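Local atomic coordinates of CDP-archaeol synthase (Aeropyrum pernix K1, PDB entry 5GUF), a protein that binds CTP and probably couples it to a geranylgeranylated glycerol phosphate, yielding CDP-archaeol for archaeal membrane lipids. Residues F105-L110 and L120-D125; R51-G56 and G99-S104. One frame throughout, in Å; residues are numbered along the deposited sequence.

Both contacts hang on helix 84-109 and meet at one CTP and one potassium ion, with centres about 8 Å apart. Interaction 2 takes the stretch 99-104 and sets a loop against it; interaction 1 takes its C-terminal end and sets the start of helix 121-136 against it. Both are partly buried, and neither is a closed apolar core. The chemistry differs: interaction 1 turns on a salt bridge beside the gamma phosphate, whereas interaction 2 joins its segments by van der Waals packing alone. They are stitched together where Arg-108 NH1 and Arg-109 NH2 donate to the carbonyls of Leu-53 and Arg-51.

Interaction 1 (F105-L110 and L120-D125). With K (potassium ion), chain F; CTP (cytidine-5'-triphosphate), chain B.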
# COMPACT_ATOMS: atom_id res chain seq x y z
N PHE A 105 -0.53 13.20 -8.21
CA PHE A 105 -1.89 13.62 -8.55
C PHE A 105 -2.87 13.24 -7.44
O PHE A 105 -3.68 14.07 -7.01
CB PHE A 105 -2.32 12.98 -9.86
CG PHE A 105 -3.75 13.27 -10.22
CD1 PHE A 105 -4.11 14.54 -10.65
CD2 PHE A 105 -4.72 12.30 -10.09
CE1 PHE A 105 -5.44 14.83 -10.98
CE2 PHE A 105 -6.04 12.56 -10.41
CZ PHE A 105 -6.41 13.83 -10.84
N VAL A 106 -2.80 11.99 -6.97
CA VAL A 106 -3.74 11.54 -5.95
C VAL A 106 -3.50 12.29 -4.65
O VAL A 106 -4.46 12.67 -3.97
CB VAL A 106 -3.64 10.01 -5.80
CG1 VAL A 106 -4.23 9.53 -4.47
CG2 VAL A 106 -4.36 9.31 -6.96
N LYS A 107 -2.24 12.58 -4.31
CA LYS A 107 -1.97 13.31 -3.08
C LYS A 107 -2.56 14.72 -3.12
O LYS A 107 -3.13 15.19 -2.12
CB LYS A 107 -0.47 13.39 -2.80
CG LYS A 107 0.19 12.07 -2.45
CD LYS A 107 1.68 12.22 -2.38
CE LYS A 107 2.11 12.84 -1.07
NZ LYS A 107 3.59 12.88 -0.97
N ARG A 108 -2.43 15.40 -4.26
CA ARG A 108 -2.97 16.75 -4.37
C ARG A 108 -4.49 16.74 -4.24
O ARG A 108 -5.06 17.57 -3.53
CB ARG A 108 -2.54 17.40 -5.70
CG ARG A 108 -1.03 17.63 -5.90
CD ARG A 108 -0.34 18.46 -4.81
NE ARG A 108 0.16 17.65 -3.70
CZ ARG A 108 1.24 16.87 -3.75
NH1 ARG A 108 1.93 16.76 -4.88
NH2 ARG A 108 1.61 16.17 -2.68
N ARG A 109 -5.17 15.81 -4.93
CA ARG A 109 -6.62 15.74 -4.85
C ARG A 109 -7.10 15.47 -3.43
O ARG A 109 -8.24 15.82 -3.08
CB ARG A 109 -7.17 14.65 -5.79
CG ARG A 109 -6.75 14.82 -7.23
CD ARG A 109 -7.43 16.00 -7.95
NE ARG A 109 -6.95 17.33 -7.56
CZ ARG A 109 -5.74 17.84 -7.83
NH1 ARG A 109 -4.84 17.12 -8.49
NH2 ARG A 109 -5.44 19.07 -7.43
N LEU A 110 -6.26 14.87 -2.59
CA LEU A 110 -6.62 14.60 -1.20
C LEU A 110 -6.22 15.73 -0.26
O LEU A 110 -6.36 15.59 0.96
CB LEU A 110 -5.96 13.30 -0.75
CG LEU A 110 -6.45 12.05 -1.46
CD1 LEU A 110 -5.60 10.89 -1.01
CD2 LEU A 110 -7.92 11.79 -1.14
N LEU A 120 3.62 4.18 2.14
CA LEU A 120 3.17 3.18 1.18
C LEU A 120 3.02 3.80 -0.21
O LEU A 120 3.75 3.42 -1.12
CB LEU A 120 1.87 2.51 1.62
CG LEU A 120 1.99 1.52 2.79
CD1 LEU A 120 0.77 0.60 2.79
CD2 LEU A 120 3.32 0.72 2.78
N LEU A 121 2.08 4.74 -0.39
CA LEU A 121 1.88 5.33 -1.71
C LEU A 121 3.15 5.98 -2.25
O LEU A 121 3.50 5.79 -3.42
CB LEU A 121 0.73 6.34 -1.68
CG LEU A 121 0.41 7.07 -3.00
CD1 LEU A 121 -0.01 6.08 -4.11
CD2 LEU A 121 -0.64 8.15 -2.82
N ASP A 122 3.85 6.76 -1.41
CA ASP A 122 5.09 7.41 -1.83
C ASP A 122 6.15 6.39 -2.27
O ASP A 122 7.01 6.71 -3.10
CB ASP A 122 5.67 8.26 -0.70
CG ASP A 122 4.98 9.61 -0.54
OD1 ASP A 122 4.22 10.00 -1.45
OD2 ASP A 122 5.17 10.25 0.53
N GLN A 123 6.13 5.19 -1.71
CA GLN A 123 7.18 4.24 -2.02
C GLN A 123 6.79 3.27 -3.13
O GLN A 123 7.68 2.68 -3.75
CB GLN A 123 7.57 3.44 -0.77
CG GLN A 123 8.19 4.25 0.36
CD GLN A 123 7.17 5.02 1.18
OE1 GLN A 123 6.01 4.61 1.32
NE2 GLN A 123 7.60 6.16 1.72
N LEU A 124 5.51 3.12 -3.43
CA LEU A 124 5.06 2.06 -4.31
C LEU A 124 4.44 2.54 -5.62
O LEU A 124 4.30 1.73 -6.54
CB LEU A 124 4.07 1.16 -3.56
CG LEU A 124 4.74 0.31 -2.48
CD1 LEU A 124 3.75 -0.68 -1.88
CD2 LEU A 124 5.97 -0.42 -3.03
N ASP A 125 4.10 3.83 -5.74
CA ASP A 125 3.40 4.32 -6.93
C ASP A 125 4.21 4.06 -8.20
O ASP A 125 3.65 3.66 -9.23
CB ASP A 125 3.11 5.82 -6.78
CG ASP A 125 4.36 6.63 -6.37
OD1 ASP A 125 5.49 6.07 -6.26
OD2 ASP A 125 4.23 7.86 -6.15
K K F . 7.27 9.59 -4.73
N1 CTP B . 11.45 15.20 -8.76
C2 CTP B . 11.40 15.91 -9.96
N3 CTP B . 10.64 15.47 -11.03
C4 CTP B . 9.97 14.26 -10.93
C5 CTP B . 10.05 13.52 -9.75
C6 CTP B . 10.65 14.08 -8.62
O2 CTP B . 12.04 16.95 -10.08
N4 CTP B . 9.25 13.83 -11.96
C1' CTP B . 12.33 15.70 -7.67
C2' CTP B . 11.70 16.89 -6.96
O2' CTP B . 12.73 17.73 -6.49
C3' CTP B . 11.01 16.26 -5.78
C4' CTP B . 12.04 15.20 -5.40
O4' CTP B . 12.59 14.74 -6.64
O3' CTP B . 10.78 17.20 -4.77
C5' CTP B . 11.43 14.07 -4.56
O5' CTP B . 10.48 13.33 -5.30
PA CTP B . 9.02 13.07 -4.68
O1A CTP B . 9.23 12.58 -3.27
O2A CTP B . 8.21 12.10 -5.51
O3A CTP B . 8.33 14.53 -4.72
PB CTP B . 7.76 15.31 -3.43
O1B CTP B . 8.69 16.47 -3.13
O2B CTP B . 7.63 14.44 -2.21
O3B CTP B . 6.31 15.81 -3.95
PG CTP B . 4.96 14.92 -3.85
O1G CTP B . 4.25 15.29 -2.57
O2G CTP B . 4.17 15.21 -5.08
O3G CTP B . 5.28 13.45 -3.82
O HOH W 1 6.39 11.69 -2.92
O HOH W 2 8.26 7.70 -6.13
O HOH W 3 4.74 10.66 -6.02
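Lys-107 and Asp-122 meet at about a right angle, NZ donating to the syn lone pair of OD1 at 3.0 Å within a salt bridge; the second bond, from NZ to OD2, is weak. A bend in the lysine chain (chi3 79°) lifts the ammonium toward the nucleotide, where NZ also reaches CTP O1G at 3.0 Å. Arg-108, like Lys-107 part of the CTP pocket, grips the same gamma phosphate edge-on: NH1 points almost straight at CTP O2G (2.7 Å, 176°) and NH2 takes O1G; these bonds, with NE to Ile-112 O and NH1 to Leu-53 O, fix how the guanidinium is turned. A glutamine in place of Lys-107 would probably leave Asp-122 and the gamma phosphate without the positive charge lying between them.

Beneath this polar layer Leu-121 CD2 slides alongside the lysine stem, 4.0 Å from Lys-107 CG, and lies 4.2 Å from Val-106 CG1. Further out, Asp-122 O is a long 3.3 Å from the potassium ion, one of whose waters donates weakly to Asp-122 OD1; a magnesium ion lies about 4 Å from the Asp-122 side chain. Asp-125 is second-shell, accepting from another of the potassium's waters on OD1 and probably a third on OD2. Ahead of helix 121-136, Ala-118 N binds Asp-122 OD2, and Arg-116 O accepts from Lys-107 NZ.

The two helical segments run nearly antiparallel (151°), their axes 12.0 Å apart, a gap spanned by the lysine chain reaching Asp-122 and by Leu-121 packing. Leu-120 and Leu-124 lie against helix 143-161, and Pro-119 of the second subunit packs on Leu-110 and Leu-121.

Interaction 2 (R51-G56 and G99-S104); sequences RLLGDG and GDMAGS. With K (potassium ion), chain F; CTP (cytidine-5'-triphosphate), chain B.
Leu-53 touches Met-101 from a loop whose fold is braced by a flat group, the guanidinium of Arg-51. One face of that guanidinium is covered over its centre by Gly-54 CA, 3.8 Å above the plane. At its edge, in plane, sits the Asp-55 carboxylate: NH1 (2.9 Å) and NH2 (3.1 Å) both donate to Asp-55 OD1, arriving from the same side, well above the carboxylate plane. Gly-54 has a positive phi of 101°, where a side chain would be jammed against the preceding carbonyl.

Across the contact the two leucine methyls divide the work. CD1 lies 4.0 Å from Met-101 SD, and CD2 rests 3.6 Å from Met-101 O. One turn on, Leu-53 O lies 3.9 Å from Ser-104 CB, on the side of the helix turned to the loop. No hydrogen bond joins the segments; Asp-41 ties the loop down, its OD2 accepting from the backbone N of Leu-53 and Gly-54 and its OD1 forming a salt bridge with Arg-51 NH2.

Asp-100, its CG anti to the backbone N (chi1 174°), extends OD1 to the potassium ion at 2.7 Å, while OD2 forms a salt bridge with Lys-57. A beta carbon on Gly-56 would collide with CTP O3B; having none lets the loop run close beside the triphosphate. Loop and helix thus form part of the CTP pocket of this CDP-archaeol synthase, to which Gly-56, Asp-100 and Ser-104 contribute.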
# COMPACT_ATOMS: atom_id res chain seq x y z
N ARG A 51 -2.71 22.18 -6.62
CA ARG A 51 -1.98 22.01 -7.87
C ARG A 51 -2.38 20.71 -8.54
O ARG A 51 -2.80 19.75 -7.89
CB ARG A 51 -0.48 22.02 -7.61
CG ARG A 51 0.06 23.38 -7.24
CD ARG A 51 0.26 24.25 -8.47
NE ARG A 51 1.28 23.69 -9.35
CZ ARG A 51 2.60 23.78 -9.16
NH1 ARG A 51 3.11 24.41 -8.10
NH2 ARG A 51 3.42 23.23 -10.04
N LEU A 52 -2.30 20.69 -9.87
CA LEU A 52 -2.57 19.46 -10.60
C LEU A 52 -1.59 18.36 -10.19
O LEU A 52 -2.00 17.23 -9.88
CB LEU A 52 -2.49 19.74 -12.10
CG LEU A 52 -2.54 18.53 -13.03
CD1 LEU A 52 -3.92 17.90 -12.98
CD2 LEU A 52 -2.15 18.91 -14.45
N LEU A 53 -0.30 18.68 -10.16
CA LEU A 53 0.76 17.78 -9.70
C LEU A 53 1.58 18.35 -8.57
O LEU A 53 1.93 17.62 -7.63
CB LEU A 53 1.69 17.39 -10.85
CG LEU A 53 1.07 16.53 -11.97
CD1 LEU A 53 2.11 16.16 -13.05
CD2 LEU A 53 0.38 15.27 -11.42
N GLY A 54 1.90 19.65 -8.61
CA GLY A 54 2.79 20.26 -7.65
C GLY A 54 4.18 20.45 -8.23
O GLY A 54 4.52 19.94 -9.31
N ASP A 55 5.00 21.19 -7.48
CA ASP A 55 6.35 21.53 -7.91
C ASP A 55 7.31 20.34 -7.86
O ASP A 55 8.39 20.42 -8.44
CB ASP A 55 6.92 22.67 -7.06
CG ASP A 55 6.39 24.03 -7.47
OD1 ASP A 55 5.97 24.17 -8.65
OD2 ASP A 55 6.40 24.95 -6.62
N GLY A 56 6.94 19.26 -7.17
CA GLY A 56 7.83 18.13 -7.05
C GLY A 56 8.03 17.35 -8.33
O GLY A 56 8.88 16.47 -8.36
N GLY A 99 3.65 6.51 -12.91
CA GLY A 99 3.06 6.09 -11.65
C GLY A 99 3.42 7.02 -10.50
O GLY A 99 2.59 7.28 -9.62
N ASP A 100 4.64 7.53 -10.49
CA ASP A 100 5.02 8.51 -9.47
C ASP A 100 4.21 9.80 -9.63
O ASP A 100 3.77 10.40 -8.64
CB ASP A 100 6.51 8.77 -9.55
CG ASP A 100 6.96 9.87 -8.63
OD1 ASP A 100 6.79 9.75 -7.40
OD2 ASP A 100 7.49 10.87 -9.15
N MET A 101 4.00 10.24 -10.87
CA MET A 101 3.14 11.39 -11.09
C MET A 101 1.69 11.09 -10.74
O MET A 101 1.01 11.93 -10.15
CB MET A 101 3.27 11.86 -12.54
CG MET A 101 4.59 12.56 -12.80
SD MET A 101 4.57 13.37 -14.39
CE MET A 101 4.60 11.92 -15.44
N ALA A 102 1.20 9.90 -11.08
CA ALA A 102 -0.16 9.54 -10.71
C ALA A 102 -0.33 9.57 -9.19
O ALA A 102 -1.38 9.97 -8.68
CB ALA A 102 -0.53 8.17 -11.28
N GLY A 103 0.71 9.18 -8.46
CA GLY A 103 0.66 9.24 -7.01
C GLY A 103 0.62 10.67 -6.48
O GLY A 103 -0.11 10.97 -5.55
N SER A 104 1.43 11.55 -7.07
CA SER A 104 1.38 12.97 -6.72
C SER A 104 0.03 13.57 -7.06
O SER A 104 -0.51 14.38 -6.29
CB SER A 104 2.49 13.73 -7.45
OG SER A 104 3.66 13.67 -6.70
K K F . 7.27 9.59 -4.73
N1 CTP B . 11.45 15.20 -8.76
C2 CTP B . 11.40 15.91 -9.96
N3 CTP B . 10.64 15.47 -11.03
C4 CTP B . 9.97 14.26 -10.93
C5 CTP B . 10.05 13.52 -9.75
C6 CTP B . 10.65 14.08 -8.62
O2 CTP B . 12.04 16.95 -10.08
N4 CTP B . 9.25 13.83 -11.96
C1' CTP B . 12.33 15.70 -7.67
C2' CTP B . 11.70 16.89 -6.96
O2' CTP B . 12.73 17.73 -6.49
C3' CTP B . 11.01 16.26 -5.78
C4' CTP B . 12.04 15.20 -5.40
O4' CTP B . 12.59 14.74 -6.64
O3' CTP B . 10.78 17.20 -4.77
C5' CTP B . 11.43 14.07 -4.56
O5' CTP B . 10.48 13.33 -5.30
PA CTP B . 9.02 13.07 -4.68
O1A CTP B . 9.23 12.58 -3.27
O2A CTP B . 8.21 12.10 -5.51
O3A CTP B . 8.33 14.53 -4.72
PB CTP B . 7.76 15.31 -3.43
O1B CTP B . 8.69 16.47 -3.13
O2B CTP B . 7.63 14.44 -2.21
O3B CTP B . 6.31 15.81 -3.95
PG CTP B . 4.96 14.92 -3.85
O1G CTP B . 4.25 15.29 -2.57
O2G CTP B . 4.17 15.21 -5.08
O3G CTP B . 5.28 13.45 -3.82
O HOH W 3 4.74 10.66 -6.02
O HOH W 1 6.39 11.69 -2.92
O HOH W 2 8.26 7.70 -6.13